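Local coordinates for protein salivary nitrophorin (Cimex lectularius, PDB 1Y21) that carries nitric oxide on a heme and delivers it to the victim during blood feeding, causing vasodilation, at residues A41-G46 with M84-Y89; D160-F165 with S249-T254. All blocks are in the same frame, centred on the assembly; numbering follows the deposited sequence.

Interaction 1 (A41-G46 with M84-Y89). With HEM (protoporphyrin IX containing Fe), chain D; NO (nitric oxide), chain C.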
loop_
_atom_site.group_PDB
_atom_site.type_symbol
_atom_site.label_atom_id
_atom_site.label_comp_id
_atom_site.label_asym_id
_atom_site.label_seq_id
_atom_site.Cartn_x
_atom_site.Cartn_y
_atom_site.Cartn_z
ATOM N N ALA A 41 8.020 -2.815 1.582
ATOM C CA ALA A 41 7.365 -2.548 0.317
ATOM C C ALA A 41 6.819 -1.118 0.345
ATOM O O ALA A 41 6.237 -0.674 1.358
ATOM C CB ALA A 41 6.217 -3.518 0.071
ATOM N N VAL A 42 7.024 -0.449 -0.753
ATOM C CA VAL A 42 6.608 0.923 -0.992
ATOM C C VAL A 42 5.716 1.006 -2.241
ATOM O O VAL A 42 6.117 0.708 -3.379
ATOM C CB VAL A 42 7.852 1.874 -1.133
ATOM C CG1 VAL A 42 7.390 3.286 -1.257
ATOM C CG2 VAL A 42 8.808 1.674 0.109
ATOM N N ALA A 43 4.463 1.439 -2.041
ATOM C CA ALA A 43 3.533 1.667 -3.139
ATOM C C ALA A 43 3.180 3.134 -3.241
ATOM O O ALA A 43 2.912 3.769 -2.228
ATOM C CB ALA A 43 2.220 0.864 -2.871
ATOM N N VAL A 44 3.159 3.652 -4.449
ATOM C CA VAL A 44 2.732 5.022 -4.711
ATOM C C VAL A 44 1.728 5.059 -5.831
ATOM O O VAL A 44 1.689 4.198 -6.738
ATOM C CB VAL A 44 3.953 5.967 -4.965
ATOM C CG1 VAL A 44 4.842 5.940 -3.824
ATOM C CG2 VAL A 44 4.725 5.571 -6.208
ATOM N N GLN A 45 0.837 6.040 -5.755
ATOM C CA GLN A 45 -0.079 6.347 -6.844
ATOM C C GLN A 45 0.082 7.795 -7.220
ATOM O O GLN A 45 0.357 8.619 -6.396
ATOM C CB GLN A 45 -1.503 6.090 -6.463
ATOM C CG GLN A 45 -2.448 6.181 -7.606
ATOM C CD GLN A 45 -3.904 6.163 -7.196
ATOM O OE1 GLN A 45 -4.357 5.237 -6.534
ATOM N NE2 GLN A 45 -4.646 7.168 -7.632
ATOM N N GLY A 46 -0.085 8.075 -8.496
ATOM C CA GLY A 46 0.113 9.422 -9.021
ATOM C C GLY A 46 -0.152 9.510 -10.523
ATOM O O GLY A 46 -1.013 8.810 -11.084
ATOM N N MET A 84 1.057 4.121 -11.191
ATOM C CA MET A 84 1.476 3.333 -10.009
ATOM C C MET A 84 2.972 3.057 -9.964
ATOM O O MET A 84 3.631 2.957 -10.992
ATOM C CB MET A 84 0.775 1.958 -9.925
ATOM C CG MET A 84 -0.716 2.054 -9.836
ATOM S SD MET A 84 -1.479 0.416 -10.024
ATOM C CE MET A 84 -1.796 0.414 -11.759
ATOM N N GLY A 85 3.468 2.941 -8.751
ATOM C CA GLY A 85 4.770 2.420 -8.452
ATOM C C GLY A 85 4.734 1.421 -7.314
ATOM O O GLY A 85 4.059 1.632 -6.297
ATOM N N LEU A 86 5.560 0.379 -7.423
ATOM C CA LEU A 86 5.700 -0.598 -6.366
ATOM C C LEU A 86 7.130 -1.071 -6.340
ATOM O O LEU A 86 7.635 -1.550 -7.364
ATOM C CB LEU A 86 4.779 -1.806 -6.559
ATOM C CG LEU A 86 4.853 -2.934 -5.548
ATOM C CD1 LEU A 86 4.311 -2.589 -4.206
ATOM C CD2 LEU A 86 4.162 -4.176 -6.102
ATOM N N THR A 87 7.731 -0.938 -5.161
ATOM C CA THR A 87 9.118 -1.372 -4.901
ATOM C C THR A 87 9.114 -2.305 -3.740
ATOM O O THR A 87 8.512 -2.017 -2.678
ATOM C CB THR A 87 9.984 -0.136 -4.606
ATOM O OG1 THR A 87 9.822 0.817 -5.668
ATOM C CG2 THR A 87 11.510 -0.475 -4.598
ATOM N N VAL A 88 9.844 -3.424 -3.873
ATOM C CA VAL A 88 10.009 -4.337 -2.771
ATOM C C VAL A 88 11.496 -4.579 -2.463
ATOM O O VAL A 88 12.241 -4.824 -3.385
ATOM C CB VAL A 88 9.398 -5.697 -3.138
ATOM C CG1 VAL A 88 9.537 -6.628 -2.042
ATOM C CG2 VAL A 88 7.900 -5.500 -3.460
ATOM N N TYR A 89 11.849 -4.503 -1.190
ATOM C CA TYR A 89 13.215 -4.722 -0.657
ATOM C C TYR A 89 13.238 -5.873 0.323
ATOM O O TYR A 89 12.338 -6.062 1.117
ATOM C CB TYR A 89 13.669 -3.462 0.099
ATOM C CG TYR A 89 13.706 -2.171 -0.696
ATOM C CD1 TYR A 89 12.623 -1.271 -0.688
ATOM C CD2 TYR A 89 14.800 -1.816 -1.434
ATOM C CE1 TYR A 89 12.672 -0.086 -1.420
ATOM C CE2 TYR A 89 14.857 -0.633 -2.144
ATOM C CZ TYR A 89 13.765 0.227 -2.155
ATOM O OH TYR A 89 13.725 1.409 -2.817
HETATM C CHA HEM D . 11.619 4.800 -8.653
HETATM C CHB HEM D . 9.261 5.802 -4.537
HETATM C CHC HEM D . 7.538 9.781 -6.724
HETATM C CHD HEM D . 9.236 8.330 -11.072
HETATM C C1A HEM D . 11.206 4.741 -7.365
HETATM C C2A HEM D . 11.672 3.851 -6.331
HETATM C C3A HEM D . 10.995 4.123 -5.194
HETATM C C4A HEM D . 10.111 5.221 -5.468
HETATM C CMA HEM D . 11.053 3.422 -3.809
HETATM C CAA HEM D . 12.745 2.751 -6.491
HETATM C CBA HEM D . 13.921 3.162 -5.586
HETATM C CGA HEM D . 15.060 2.178 -5.774
HETATM O O1A HEM D . 15.420 1.982 -6.994
HETATM O O2A HEM D . 15.504 1.580 -4.744
HETATM C C1B HEM D . 8.615 7.004 -4.725
HETATM C C2B HEM D . 7.834 7.739 -3.746
HETATM C C3B HEM D . 7.353 8.838 -4.380
HETATM C C4B HEM D . 7.809 8.841 -5.752
HETATM C CMB HEM D . 7.628 7.297 -2.279
HETATM C CAB HEM D . 6.480 9.948 -3.780
HETATM C CBB HEM D . 6.881 10.567 -2.654
HETATM C C1C HEM D . 7.846 9.727 -8.060
HETATM C C2C HEM D . 7.526 10.748 -9.057
HETATM C C3C HEM D . 8.006 10.337 -10.240
HETATM C C4C HEM D . 8.648 9.059 -10.055
HETATM C CMC HEM D . 6.749 12.083 -8.799
HETATM C CAC HEM D . 7.917 11.044 -11.620
HETATM C CBC HEM D . 6.816 11.717 -12.007
HETATM C C1D HEM D . 10.078 7.284 -10.849
HETATM C C2D HEM D . 10.887 6.581 -11.813
HETATM C C3D HEM D . 11.607 5.485 -11.034
HETATM C C4D HEM D . 11.152 5.605 -9.667
HETATM C CMD HEM D . 11.052 6.850 -13.315
HETATM C CAD HEM D . 12.629 4.456 -11.592
HETATM C CBD HEM D . 13.902 5.132 -12.085
HETATM C CGD HEM D . 14.897 4.086 -12.565
HETATM O O1D HEM D . 15.841 4.490 -13.322
HETATM O O2D HEM D . 14.725 2.880 -12.197
HETATM N NA HEM D . 10.255 5.575 -6.808
HETATM N NB HEM D . 8.547 7.690 -5.902
HETATM N NC HEM D . 8.534 8.711 -8.711
HETATM N ND HEM D . 10.236 6.665 -9.628
HETATM FE FE HEM D . 9.252 7.066 -7.742
HETATM N N NO C . 7.727 6.103 -8.169
HETATM O O NO C . 7.591 4.838 -7.712
HETATM O O HOH W 1 7.493 2.479 -5.235
#
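Val42 pairs with Thr87 and Val44 with Gly85 as antiparallel hydrogen-bonded pairs, the strand axes 4.7 Å apart and their directions at 172°. Each pair closes two N-H...O=C bonds, among them Val42 N to Thr87 O at 2.9 Å, nearly straight at 170°. CA-H...O contacts fill in between, as where Leu86 CA meets Val42 O.

The face carrying Val42, Val44 and Thr87 is turned to the heme. Val44 directs its two methyls to different partners: CG1 lies 3.5 Å from heme CMB, while CG2, placed between backbone N and carbonyl carbon by a chi1 of -58°, comes 3.3 Å from the oxygen of the iron-bound nitric oxide. Gly85, with no side chain, lies beside that ligand, its CA 3.8 Å from the nitric oxide oxygen. A water donates to Val42 O, lies 2.9 Å from Thr87 OG1 and reaches the nitric oxide oxygen only by a weak bond. Thr87 OG1 is also hydrogen-bonded to Asn78, and its side chain packs on heme CMA. Tyr89 OH donates to propionate O2A of the heme at 2.6 Å, the oxygen lying at the ring edge, near its plane.

The other face carries Ala41, Ala43, Leu86 and Val88, along with Met84 and Gln45, and here Ala43 CB is 4.3 Å from Leu86 CD1. It packs against the second sheet of the DNase I-like sandwich, Leu86 on Ile118 and Thr120, Ala41 on Phe131. Strand 6-17 flanks 41-46 on its far edge, and helix 56-70 receives Tyr89 through Phe64 and Leu68.

Interaction 2 (D160-F165 with S249-T254)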
loop_
_atom_site.group_PDB
_atom_site.type_symbol
_atom_site.label_atom_id
_atom_site.label_comp_id
_atom_site.label_asym_id
_atom_site.label_seq_id
_atom_site.Cartn_x
_atom_site.Cartn_y
_atom_site.Cartn_z
ATOM N N ASP A 160 -3.798 -21.875 -7.818
ATOM C CA ASP A 160 -3.557 -23.284 -7.353
ATOM C C ASP A 160 -2.258 -23.445 -6.598
ATOM O O ASP A 160 -2.029 -24.456 -5.898
ATOM C CB ASP A 160 -3.551 -24.344 -8.491
ATOM C CG ASP A 160 -4.517 -24.075 -9.576
ATOM O OD1 ASP A 160 -4.120 -24.408 -10.729
ATOM O OD2 ASP A 160 -5.690 -23.632 -9.399
ATOM N N ASP A 161 -1.371 -22.455 -6.731
ATOM C CA ASP A 161 -0.139 -22.443 -5.966
ATOM C C ASP A 161 -0.069 -21.077 -5.219
ATOM O O ASP A 161 0.737 -20.212 -5.576
ATOM C CB ASP A 161 1.058 -22.592 -6.882
ATOM C CG ASP A 161 1.106 -21.547 -7.998
ATOM O OD1 ASP A 161 0.042 -21.054 -8.530
ATOM O OD2 ASP A 161 2.213 -21.163 -8.456
ATOM N N PRO A 162 -0.931 -20.893 -4.233
ATOM C CA PRO A 162 -1.110 -19.580 -3.609
ATOM C C PRO A 162 0.056 -19.242 -2.679
ATOM O O PRO A 162 0.814 -20.093 -2.128
ATOM C CB PRO A 162 -2.385 -19.755 -2.780
ATOM C CG PRO A 162 -2.330 -21.145 -2.344
ATOM C CD PRO A 162 -1.743 -21.901 -3.551
ATOM N N SER A 163 0.192 -17.939 -2.468
ATOM C CA SER A 163 1.298 -17.464 -1.687
ATOM C C SER A 163 1.072 -17.656 -0.190
ATOM O O SER A 163 -0.046 -17.783 0.296
ATOM C CB SER A 163 1.572 -16.004 -2.080
ATOM O OG SER A 163 1.929 -15.857 -3.447
ATOM N N ASP A 164 2.161 -17.695 0.561
ATOM C CA ASP A 164 2.084 -17.809 2.006
ATOM C C ASP A 164 1.716 -16.503 2.725
ATOM O O ASP A 164 0.938 -16.507 3.692
ATOM C CB ASP A 164 3.411 -18.345 2.519
ATOM C CG ASP A 164 3.693 -19.771 2.069
ATOM O OD1 ASP A 164 4.592 -19.957 1.218
ATOM O OD2 ASP A 164 3.011 -20.690 2.567
ATOM N N PHE A 165 2.290 -15.383 2.243
ATOM C CA PHE A 165 2.132 -14.072 2.916
ATOM C C PHE A 165 1.815 -13.043 1.837
ATOM O O PHE A 165 2.583 -12.860 0.900
ATOM C CB PHE A 165 3.454 -13.698 3.608
ATOM C CG PHE A 165 3.978 -14.790 4.551
ATOM C CD1 PHE A 165 5.170 -15.424 4.266
ATOM C CD2 PHE A 165 3.313 -15.103 5.690
ATOM C CE1 PHE A 165 5.617 -16.421 5.095
ATOM C CE2 PHE A 165 3.786 -16.115 6.530
ATOM C CZ PHE A 165 4.947 -16.721 6.215
ATOM N N SER A 249 -2.951 -14.719 4.322
ATOM C CA SER A 249 -2.109 -15.842 3.894
ATOM C C SER A 249 -2.991 -16.691 2.991
ATOM O O SER A 249 -4.188 -16.742 3.195
ATOM C CB SER A 249 -1.718 -16.706 5.074
ATOM O OG SER A 249 -1.022 -17.889 4.574
ATOM N N GLY A 250 -2.398 -17.266 1.981
ATOM C CA GLY A 250 -3.052 -18.233 1.107
ATOM C C GLY A 250 -2.821 -19.681 1.545
ATOM O O GLY A 250 -3.228 -20.574 0.792
ATOM N N THR A 251 -2.144 -19.861 2.699
ATOM C CA THR A 251 -1.765 -21.221 3.201
ATOM C C THR A 251 -1.953 -21.384 4.667
ATOM O O THR A 251 -1.314 -22.288 5.275
ATOM C CB THR A 251 -0.323 -21.555 2.873
ATOM O OG1 THR A 251 0.528 -20.528 3.391
ATOM C CG2 THR A 251 -0.052 -21.590 1.372
ATOM N N GLY A 252 -2.783 -20.548 5.293
ATOM C CA GLY A 252 -3.060 -20.560 6.731
ATOM C C GLY A 252 -1.981 -20.140 7.753
ATOM O O GLY A 252 -2.053 -20.415 8.979
ATOM N N LYS A 253 -0.997 -19.411 7.256
ATOM C CA LYS A 253 0.070 -18.842 8.081
ATOM C C LYS A 253 -0.410 -17.671 8.894
ATOM O O LYS A 253 -1.313 -16.950 8.481
ATOM C CB LYS A 253 1.256 -18.363 7.212
ATOM C CG LYS A 253 1.861 -19.369 6.262
ATOM C CD LYS A 253 2.417 -20.581 7.035
ATOM C CE LYS A 253 2.834 -21.720 6.115
ATOM N NZ LYS A 253 3.127 -22.983 6.911
ATOM N N THR A 254 0.190 -17.464 10.069
ATOM C CA THR A 254 -0.160 -16.395 10.958
ATOM C C THR A 254 0.547 -15.142 10.514
ATOM O O THR A 254 1.765 -15.144 10.300
ATOM C CB THR A 254 0.373 -16.685 12.371
ATOM O OG1 THR A 254 -0.264 -17.871 12.879
ATOM C CG2 THR A 254 -0.018 -15.638 13.346
#
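Ser249 meets Asp164 through its hydroxyl, which donates to the backbone O of Asp164, with Ser249 OG and Asp164 O 2.6 Å apart. With chi1 at 173° the OG stands opposite the backbone N and beside the carbonyl carbon, where it also accepts from the backbone N of Thr251 at 2.9 Å, an ST turn, and from that of Lys253. One oxygen thus ties the two loops together and shapes the turn that follows it.

Gly250 N donates to Ser163 O over 2.9 Å, bent to 131° at the hydrogen. The carbonyl oxygen of Gly250 is touched by Pro162 CG at 3.3 Å.

Thr251 OG1 donates to Asp164 OD2 at 2.6 Å, meeting the carboxylate on its anti side and 24° out of plane. The other oxygen, Asp164 OD1, accepts from the backbone N of Arg128, so the carboxylate joins this loop to strand 127-135.

Gly252 carries the chain round with a positive phi. Lys253 then lays CB and CG obliquely against the ring of Phe165, Lys253 CB lying 3.5 Å from Phe165 CE2; beyond the bend at chi2 the chain passes Asp164 OD2 with CE and its end leads away. Lys253 NZ stops 4.9 Å from Asp164 OD2, a distance at which the opposite charges may still attract weakly, without contact. Asp164 CB itself sits over one face of the Phe165 ring, toward the rim.

The loops are therefore joined by three hydrogen bonds, the two from side-chain hydroxyls being short. Asp164, gripped at both carboxylate oxygens with a lysine nearby, is probably ionised.

In the fold
Interaction 1 closes before interaction 2 opens along the chain, and the two do not touch: their centres are 22 Å apart and their nearest atoms about 10 Å. Only the first borders the heme pocket. There the side chain of Val44 is about 8 Å from that of Cys60, the proximal iron ligand, and about 7 Å from a second bound nitric oxide. The pairing of 160-165 with 249-254, away from the heme site, joins loops leading into and out of the five-stranded sheet. Strand 127-135 relates them: Ala41 and Ala43 pack on its Phe131 and Thr133, while Asp164 and Phe165 bond to its earlier residues, Arg128 and Ser130.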